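Local atomic coordinates of vacuolar-sorting protein BRO1 (Saccharomyces cerevisiae, PDB entry 1ZB1), a protein that acts as a class E factor sorting cargo into multivesicular bodies, recruiting the Doa4 deubiquitinase to endosomes so that cargo is deubiquitinated before its sequestration. Residues Y76-H81 with N362-L367. Numbering follows the deposited sequence.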
# COMPACT_ATOMS: atom_id res chain seq x y z
N TYR A 76 -5.64 -18.11 4.48
CA TYR A 76 -4.18 -18.06 4.66
C TYR A 76 -3.82 -18.83 5.93
O TYR A 76 -2.85 -19.59 5.95
CB TYR A 76 -3.67 -16.61 4.78
CG TYR A 76 -2.15 -16.49 4.67
CD1 TYR A 76 -1.54 -16.21 3.45
CD2 TYR A 76 -1.33 -16.68 5.78
CE1 TYR A 76 -0.15 -16.14 3.32
CE2 TYR A 76 0.07 -16.61 5.68
CZ TYR A 76 0.65 -16.34 4.45
OH TYR A 76 2.03 -16.25 4.33
N SER A 77 -4.62 -18.64 6.98
CA SER A 77 -4.36 -19.34 8.24
C SER A 77 -4.34 -20.85 8.00
O SER A 77 -3.47 -21.55 8.52
CB SER A 77 -5.43 -19.02 9.30
OG SER A 77 -5.33 -17.66 9.71
N PHE A 78 -5.29 -21.34 7.21
CA PHE A 78 -5.35 -22.77 6.90
C PHE A 78 -4.04 -23.20 6.26
O PHE A 78 -3.47 -24.23 6.61
CB PHE A 78 -6.49 -23.06 5.91
CG PHE A 78 -6.43 -24.45 5.33
CD1 PHE A 78 -6.92 -25.53 6.04
CD2 PHE A 78 -5.80 -24.67 4.11
CE1 PHE A 78 -6.79 -26.84 5.54
CE2 PHE A 78 -5.67 -25.97 3.60
CZ PHE A 78 -6.17 -27.05 4.33
N LEU A 79 -3.58 -22.40 5.30
CA LEU A 79 -2.34 -22.66 4.57
C LEU A 79 -1.11 -22.62 5.46
O LEU A 79 -0.20 -23.44 5.31
CB LEU A 79 -2.16 -21.62 3.46
CG LEU A 79 -2.57 -21.85 2.01
CD1 LEU A 79 -3.47 -23.06 1.82
CD2 LEU A 79 -3.22 -20.58 1.51
N GLU A 80 -1.06 -21.64 6.36
CA GLU A 80 0.09 -21.50 7.25
C GLU A 80 0.22 -22.71 8.17
O GLU A 80 1.33 -23.24 8.36
CB GLU A 80 -0.03 -20.20 8.07
CG GLU A 80 1.23 -19.85 8.85
CD GLU A 80 2.42 -19.58 7.95
OE1 GLU A 80 2.73 -20.43 7.07
OE2 GLU A 80 3.07 -18.53 8.12
N HIS A 81 -0.89 -23.16 8.75
CA HIS A 81 -0.86 -24.33 9.62
C HIS A 81 -0.50 -25.58 8.82
O HIS A 81 0.18 -26.47 9.32
CB HIS A 81 -2.21 -24.54 10.31
CG HIS A 81 -2.44 -23.64 11.49
ND1 HIS A 81 -3.35 -22.61 11.48
CD2 HIS A 81 -1.87 -23.62 12.72
CE1 HIS A 81 -3.35 -22.00 12.65
NE2 HIS A 81 -2.46 -22.59 13.42
N ASN A 362 -8.18 -25.39 15.10
CA ASN A 362 -9.13 -26.30 15.72
C ASN A 362 -10.05 -26.96 14.71
O ASN A 362 -10.28 -28.17 14.76
CB ASN A 362 -9.96 -25.57 16.78
CG ASN A 362 -9.12 -25.10 17.95
OD1 ASN A 362 -8.26 -25.83 18.44
ND2 ASN A 362 -9.39 -23.89 18.42
N LYS A 363 -10.58 -26.16 13.80
CA LYS A 363 -11.50 -26.65 12.79
C LYS A 363 -10.89 -27.69 11.84
O LYS A 363 -11.54 -28.66 11.48
CB LYS A 363 -12.04 -25.47 11.97
CG LYS A 363 -13.05 -25.84 10.91
CD LYS A 363 -13.65 -24.59 10.27
CE LYS A 363 -14.62 -24.96 9.16
NZ LYS A 363 -15.39 -23.80 8.60
N TYR A 364 -9.63 -27.50 11.47
CA TYR A 364 -8.99 -28.41 10.52
C TYR A 364 -8.00 -29.45 11.05
O TYR A 364 -7.33 -30.12 10.26
CB TYR A 364 -8.32 -27.59 9.41
CG TYR A 364 -9.33 -26.79 8.62
CD1 TYR A 364 -9.53 -25.43 8.86
CD2 TYR A 364 -10.12 -27.41 7.67
CE1 TYR A 364 -10.50 -24.72 8.17
CE2 TYR A 364 -11.10 -26.71 6.98
CZ TYR A 364 -11.29 -25.37 7.23
OH TYR A 364 -12.27 -24.69 6.54
N ASP A 365 -7.93 -29.61 12.36
CA ASP A 365 -7.00 -30.58 12.95
C ASP A 365 -7.15 -32.01 12.40
O ASP A 365 -6.16 -32.67 12.11
CB ASP A 365 -7.15 -30.58 14.48
CG ASP A 365 -6.10 -31.42 15.16
OD1 ASP A 365 -6.38 -32.60 15.46
OD2 ASP A 365 -4.99 -30.91 15.38
N SER A 366 -8.39 -32.48 12.27
CA SER A 366 -8.63 -33.83 11.75
C SER A 366 -8.18 -33.96 10.30
O SER A 366 -7.63 -34.98 9.89
CB SER A 366 -10.11 -34.19 11.87
OG SER A 366 -10.55 -34.17 13.22
N LEU A 367 -8.44 -32.92 9.51
CA LEU A 367 -8.04 -32.92 8.11
C LEU A 367 -6.52 -33.03 8.03
O LEU A 367 -6.00 -33.87 7.30
CB LEU A 367 -8.54 -31.64 7.42
CG LEU A 367 -8.25 -31.49 5.92
CD1 LEU A 367 -9.21 -30.50 5.30
CD2 LEU A 367 -6.81 -31.04 5.72
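F78 pushes the CD1–CE1 edge of its ring against one face of the Y364 ring, making a T-shaped aromatic pair, a common geometry for paired aromatic side chains. The ring planes stand at 77° and the centroids are 5.1 Å apart. The edge does not aim at the middle of the tyrosine: F78 CD1 comes closest to Y364 CG, at 3.7 Å, so it bears on the root of the ring and stays well clear of the phenol oxygen. F78 reaches across because its CG lies anti to the backbone N (chi1 168°), whereas in Y364 it is the carbonyl carbon that CG opposes (chi1 -63°). The other face of Y364 is overlain near its rim by CG of its own neighbour K363, 3.9 Å above the plane, so the tyrosine is sandwiched between an aromatic edge and an aliphatic chain.

Beside the tyrosine, L367 CD2 lies near the plane of the F78 ring, 4.2 Å from F78 CE1, off the adjoining CE1–CZ side. Y364 and L367, three residues apart, thus meet at the CE1 corner of the phenylalanine in a purely apolar contact. The helices pack closely here, F78 CA and Y364 CA making the nearest CA approach at 7.6 Å. The helix carrying Y364 is kinked here, as the backbone N atoms of S366 and L367 lack bonds to the preceding turn.

Just beyond, Y368 continues the aromatic cluster, meeting the F78 ring, its hydroxyl hydrogen-bonded to F78 O. Within the largely helical Bro1 domain, the pair ties helix 65-86 to helix 349-371, the last helix of the chain, while L52 of helix 46-58 packs against both rings and T49 of that helix touches L367.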